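Local coordinates for protein putative pectin lyase (Geobacillus virus E2, PDB 7CHU) that forms the trimeric tailspike of a thermophilic deep-sea bacteriophage and probably binds or cleaves polysaccharide on the host surface, at residues N155-F160 against M177-Q182; I73-K78 against I98-S103. All coordinates share one frame; numbering follows the deposited sequence.

Contact 1 (N155-F160 against M177-Q182); sequences NPVFEF and MCIDGQ
Ile-179 reaches across from strand 177-180 to Val-157 and Phe-158, and the pairing is wholly apolar. Its two branches divide the work. The CG2 methyl meets Val-157, with CG2 of Ile-179 3.7 Å from CG2 of Val-157, and the two side chains run past each other in opposite directions. The other branch lies against the phenyl ring of Phe-158: CG1 of Ile-179 sits 3.9 Å from CE2 of Phe-158 in an oblique approach, while the terminal CD1 meets the same ring at its edge, in plane. With CG1 opposite the carbonyl carbon (chi1 -71°) and CG2 opposite the backbone N, the isoleucine straddles the two neighbours.

A sulfur-aromatic contact extends this patch. Met-177 SD lies 4.0 Å from CE2 of Phe-158. The direction from the ring centroid to the sulfur is tilted 65° from the ring normal, an oblique Met-aromatic contact. Met-177 and Ile-179, two apart on strand 177-180, both touch the ring at CE2.

Polar interactions stay outside the apolar patch. Asp-180 OD1 accepts the backbone N-H of Gln-182, with OD1 2.9 Å from that N and the donor above the carboxylate plane, in an Asx turn. Its OD2 forms a salt bridge with Lys-148.

The chain turns a corner at Val-157 and Phe-158, and these side chains point into the interior of the right-handed parallel beta-helix expected of this family, toward a strand on another face. Ile-128 and Ile-130 of strand 128-130 pack against Phe-158, Ile-147 of strand 145-149 touches Val-157, and strands 145-149 and 202-205 pair in parallel with 177-180.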
loop_
_atom_site.group_PDB
_atom_site.type_symbol
_atom_site.label_atom_id
_atom_site.label_comp_id
_atom_site.label_asym_id
_atom_site.label_seq_id
_atom_site.Cartn_x
_atom_site.Cartn_y
_atom_site.Cartn_z
ATOM N N ASN A 155 -20.519 12.944 24.782
ATOM C CA ASN A 155 -19.909 11.652 25.059
ATOM C C ASN A 155 -19.781 10.826 23.787
ATOM O O ASN A 155 -20.481 11.071 22.802
ATOM C CB ASN A 155 -20.736 10.864 26.078
ATOM C CG ASN A 155 -20.305 11.134 27.519
ATOM O OD1 ASN A 155 -19.261 11.738 27.767
ATOM N ND2 ASN A 155 -21.116 10.688 28.472
ATOM N N PRO A 156 -18.903 9.826 23.791
ATOM C CA PRO A 156 -18.815 8.916 22.643
ATOM C C PRO A 156 -19.922 7.873 22.665
ATOM O O PRO A 156 -20.507 7.582 23.708
ATOM C CB PRO A 156 -17.440 8.263 22.809
ATOM C CG PRO A 156 -17.110 8.401 24.266
ATOM C CD PRO A 156 -17.764 9.673 24.720
ATOM N N VAL A 157 -20.219 7.335 21.476
ATOM C CA VAL A 157 -21.131 6.196 21.377
ATOM C C VAL A 157 -20.457 4.955 21.943
ATOM O O VAL A 157 -21.000 4.275 22.823
ATOM C CB VAL A 157 -21.574 5.976 19.918
ATOM C CG1 VAL A 157 -22.530 4.803 19.829
ATOM C CG2 VAL A 157 -22.251 7.197 19.373
ATOM N N PHE A 158 -19.240 4.666 21.473
ATOM C CA PHE A 158 -18.408 3.595 22.010
ATOM C C PHE A 158 -17.157 4.227 22.601
ATOM O O PHE A 158 -16.372 4.836 21.868
ATOM C CB PHE A 158 -18.000 2.594 20.922
ATOM C CG PHE A 158 -19.120 1.754 20.406
ATOM C CD1 PHE A 158 -19.904 1.000 21.274
ATOM C CD2 PHE A 158 -19.370 1.684 19.042
ATOM C CE1 PHE A 158 -20.927 0.204 20.784
ATOM C CE2 PHE A 158 -20.387 0.889 18.549
ATOM C CZ PHE A 158 -21.171 0.154 19.413
ATOM N N GLU A 159 -16.935 4.012 23.901
ATOM C CA GLU A 159 -15.721 4.438 24.585
ATOM C C GLU A 159 -14.861 3.211 24.883
ATOM O O GLU A 159 -15.259 2.351 25.682
ATOM C CB GLU A 159 -16.058 5.195 25.881
ATOM C CG GLU A 159 -14.826 5.836 26.545
ATOM C CD GLU A 159 -15.091 6.410 27.967
ATOM O OE1 GLU A 159 -15.903 5.844 28.732
ATOM O OE2 GLU A 159 -14.460 7.424 28.334
ATOM N N PHE A 160 -13.676 3.146 24.267
ATOM C CA PHE A 160 -12.652 2.154 24.581
ATOM C C PHE A 160 -11.612 2.858 25.442
ATOM O O PHE A 160 -10.944 3.780 24.970
ATOM C CB PHE A 160 -11.973 1.583 23.322
ATOM C CG PHE A 160 -12.882 0.807 22.385
ATOM C CD1 PHE A 160 -13.712 1.477 21.492
ATOM C CD2 PHE A 160 -12.872 -0.591 22.373
ATOM C CE1 PHE A 160 -14.529 0.769 20.620
ATOM C CE2 PHE A 160 -13.680 -1.308 21.508
ATOM C CZ PHE A 160 -14.525 -0.622 20.638
ATOM N N MET A 177 -19.406 -2.302 10.668
ATOM C CA MET A 177 -20.582 -1.628 11.211
ATOM C C MET A 177 -20.375 -0.117 11.099
ATOM O O MET A 177 -19.252 0.353 10.899
ATOM C CB MET A 177 -20.849 -2.034 12.673
ATOM C CG MET A 177 -19.923 -1.365 13.691
ATOM S SD MET A 177 -20.413 -1.685 15.440
ATOM C CE MET A 177 -20.152 -3.421 15.461
ATOM N N CYS A 178 -21.479 0.634 11.220
ATOM C CA CYS A 178 -21.488 2.100 11.139
ATOM C C CYS A 178 -21.946 2.669 12.477
ATOM O O CYS A 178 -22.841 2.112 13.125
ATOM C CB CYS A 178 -22.442 2.626 10.018
ATOM S SG CYS A 178 -22.450 4.475 9.747
ATOM N N ILE A 179 -21.325 3.773 12.894
ATOM C CA ILE A 179 -21.844 4.622 13.964
ATOM C C ILE A 179 -22.365 5.899 13.316
ATOM O O ILE A 179 -21.600 6.632 12.674
ATOM C CB ILE A 179 -20.778 4.946 15.023
ATOM C CG1 ILE A 179 -20.448 3.704 15.850
ATOM C CG2 ILE A 179 -21.297 6.061 15.952
ATOM C CD1 ILE A 179 -19.402 2.777 15.206
ATOM N N ASP A 180 -23.662 6.165 13.472
ATOM C CA ASP A 180 -24.320 7.325 12.868
ATOM C C ASP A 180 -24.765 8.257 13.992
ATOM O O ASP A 180 -25.696 7.928 14.748
ATOM C CB ASP A 180 -25.498 6.874 12.004
ATOM C CG ASP A 180 -26.282 8.033 11.391
ATOM O OD1 ASP A 180 -25.956 9.235 11.628
ATOM O OD2 ASP A 180 -27.257 7.727 10.663
ATOM N N GLY A 181 -24.097 9.422 14.095
ATOM C CA GLY A 181 -24.370 10.380 15.161
ATOM C C GLY A 181 -25.633 11.193 14.971
ATOM O O GLY A 181 -26.045 11.904 15.896
ATOM N N GLN A 182 -26.255 11.092 13.793
ATOM C CA GLN A 182 -27.512 11.781 13.476
ATOM C C GLN A 182 -27.393 13.288 13.703
ATOM O O GLN A 182 -28.366 13.952 14.071
ATOM C CB GLN A 182 -28.692 11.196 14.263
ATOM C CG GLN A 182 -28.854 9.666 14.083
ATOM C CD GLN A 182 -30.162 9.130 14.647
ATOM O OE1 GLN A 182 -31.122 8.967 13.907
ATOM N NE2 GLN A 182 -30.195 8.814 15.951
#

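Contact 2 (I73-K78 against I98-S103); sequences IAVNVK and INSIVS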
loop_
_atom_site.group_PDB
_atom_site.type_symbol
_atom_site.label_atom_id
_atom_site.label_comp_id
_atom_site.label_asym_id
_atom_site.label_seq_id
_atom_site.Cartn_x
_atom_site.Cartn_y
_atom_site.Cartn_z
ATOM N N ILE A 73 -18.543 -18.975 18.959
ATOM C CA ILE A 73 -18.031 -18.125 17.889
ATOM C C ILE A 73 -18.099 -16.652 18.284
ATOM O O ILE A 73 -17.243 -15.857 17.889
ATOM C CB ILE A 73 -18.810 -18.393 16.589
ATOM C CG1 ILE A 73 -18.777 -19.876 16.250
ATOM C CG2 ILE A 73 -18.209 -17.607 15.435
ATOM C CD1 ILE A 73 -17.539 -20.275 15.469
ATOM N N ALA A 74 -19.106 -16.265 19.067
ATOM C CA ALA A 74 -19.305 -14.858 19.393
ATOM C C ALA A 74 -20.457 -14.730 20.374
ATOM O O ALA A 74 -21.349 -15.582 20.429
ATOM C CB ALA A 74 -19.597 -14.019 18.138
ATOM N N VAL A 75 -20.415 -13.656 21.157
ATOM C CA VAL A 75 -21.557 -13.221 21.941
ATOM C C VAL A 75 -22.419 -12.364 21.029
ATOM O O VAL A 75 -21.973 -11.318 20.555
ATOM C CB VAL A 75 -21.120 -12.448 23.188
ATOM C CG1 VAL A 75 -22.336 -11.970 23.960
ATOM C CG2 VAL A 75 -20.243 -13.327 24.052
ATOM N N ASN A 76 -23.645 -12.810 20.775
ATOM C CA ASN A 76 -24.609 -12.085 19.959
ATOM C C ASN A 76 -25.422 -11.164 20.860
ATOM O O ASN A 76 -26.034 -11.626 21.836
ATOM C CB ASN A 76 -25.518 -13.077 19.218
ATOM C CG ASN A 76 -26.328 -12.434 18.099
ATOM O OD1 ASN A 76 -26.970 -11.421 18.301
ATOM N ND2 ASN A 76 -26.279 -13.022 16.896
ATOM N N VAL A 77 -25.423 -9.862 20.547
ATOM C CA VAL A 77 -26.178 -8.911 21.367
ATOM C C VAL A 77 -27.661 -9.267 21.402
ATOM O O VAL A 77 -28.358 -8.919 22.355
ATOM C CB VAL A 77 -25.976 -7.458 20.873
ATOM C CG1 VAL A 77 -24.507 -7.064 20.976
ATOM C CG2 VAL A 77 -26.513 -7.289 19.425
ATOM N N LYS A 78 -28.162 -9.998 20.404
ATOM C CA LYS A 78 -29.573 -10.385 20.441
ATOM C C LYS A 78 -29.877 -11.295 21.629
ATOM O O LYS A 78 -31.015 -11.334 22.107
ATOM C CB LYS A 78 -29.966 -11.080 19.134
ATOM C CG LYS A 78 -31.264 -10.591 18.548
ATOM C CD LYS A 78 -31.803 -11.543 17.491
ATOM C CE LYS A 78 -33.300 -11.329 17.276
ATOM N NZ LYS A 78 -33.731 -11.696 15.888
ATOM N N ILE A 98 -21.583 -6.765 26.041
ATOM C CA ILE A 98 -20.156 -6.490 26.188
ATOM C C ILE A 98 -19.669 -6.882 27.585
ATOM O O ILE A 98 -18.604 -7.493 27.739
ATOM C CB ILE A 98 -19.886 -4.999 25.901
ATOM C CG1 ILE A 98 -20.006 -4.696 24.404
ATOM C CG2 ILE A 98 -18.541 -4.564 26.468
ATOM C CD1 ILE A 98 -20.185 -3.253 24.129
ATOM N N ASN A 99 -20.435 -6.529 28.625
ATOM C CA ASN A 99 -20.040 -6.864 29.999
ATOM C C ASN A 99 -19.978 -8.362 30.249
ATOM O O ASN A 99 -19.246 -8.793 31.147
ATOM C CB ASN A 99 -20.998 -6.234 31.006
ATOM C CG ASN A 99 -20.815 -4.739 31.111
ATOM O OD1 ASN A 99 -19.832 -4.191 30.612
ATOM N ND2 ASN A 99 -21.762 -4.069 31.753
ATOM N N SER A 100 -20.699 -9.164 29.458
ATOM C CA SER A 100 -20.673 -10.612 29.641
ATOM C C SER A 100 -19.388 -11.236 29.136
ATOM O O SER A 100 -19.159 -12.416 29.402
ATOM C CB SER A 100 -21.864 -11.269 28.941
ATOM O OG SER A 100 -21.720 -11.239 27.515
ATOM N N ILE A 101 -18.572 -10.502 28.371
ATOM C CA ILE A 101 -17.269 -11.029 27.986
ATOM C C ILE A 101 -16.377 -11.110 29.220
ATOM O O ILE A 101 -16.213 -10.136 29.971
ATOM C CB ILE A 101 -16.614 -10.160 26.897
ATOM C CG1 ILE A 101 -17.459 -10.160 25.628
ATOM C CG2 ILE A 101 -15.210 -10.681 26.596
ATOM C CD1 ILE A 101 -17.354 -11.413 24.845
ATOM N N VAL A 102 -15.786 -12.276 29.423
ATOM C CA VAL A 102 -14.868 -12.516 30.520
ATOM C C VAL A 102 -13.469 -12.129 30.050
ATOM O O VAL A 102 -12.904 -12.785 29.175
ATOM C CB VAL A 102 -14.936 -13.982 30.958
ATOM C CG1 VAL A 102 -13.970 -14.238 32.091
ATOM C CG2 VAL A 102 -16.362 -14.322 31.398
ATOM N N SER A 103 -12.910 -11.054 30.610
ATOM C CA SER A 103 -11.567 -10.663 30.201
ATOM C C SER A 103 -10.928 -9.821 31.298
ATOM O O SER A 103 -11.477 -9.652 32.383
ATOM C CB SER A 103 -11.593 -9.910 28.866
ATOM O OG SER A 103 -10.268 -9.600 28.486
#
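Val-75 presents its two methyls to two successive residues of 98-103. CG2 meets the end of Ile-101, 3.6 Å from its CD1, and the two side chains run antiparallel alongside one another. The isoleucine gets there through its tip: CG1 stands opposite the carbonyl carbon (chi1 -62°), and the second bend, chi2 -76°, brings CD1 nearer the valine than the direction of its CB would suggest. CG1 of Val-75 faces Ser-100 instead, 3.7 Å from OG, a van der Waals contact of a methyl with the hydroxyl, whose polar partner is Ala-97 O in helix 91-99. Phe-80 touches both Val-75 and Ser-100.

Strand 75-76 pairs in parallel with strand 113-117, with helix 91-99 between them in sequence, near the N-terminal end of the parallel beta-helix expected of this family. The contact joins strand 75-76 to residues 100 and 101, which follow that helix. Backbone hydrogen bonds tie Val-75 to Ile-114 and Tyr-116, while Ile-101 also packs on Val-115 and Ile-135. Next along the strand, Asn-76 OD1 takes the N-H of Lys-78, 2.8 Å from its N, in the carbonyl plane on a lone pair, making an Asx turn; its ND2 is hydrogen-bonded to Thr-72 of the second subunit.

How the contacts relate
Contact 2 closes before contact 1 opens along the chain, and both belong to the same part of the solenoid. Their centres lie about 18 Å apart, and the nearest atoms of the two about 5 Å, without touching. Strand 128-130 is a common neighbour: Ile-128 and Ile-130 pack on Phe-158 of contact 1 and on Ile-98 of the segment 98-103. Contact 1 is buried inside one chain, its segments untouched by other subunits, whereas the segment 73-78 of contact 2 borders both other copies of the trimer. Neither contact includes a known catalytic or ligand-binding residue.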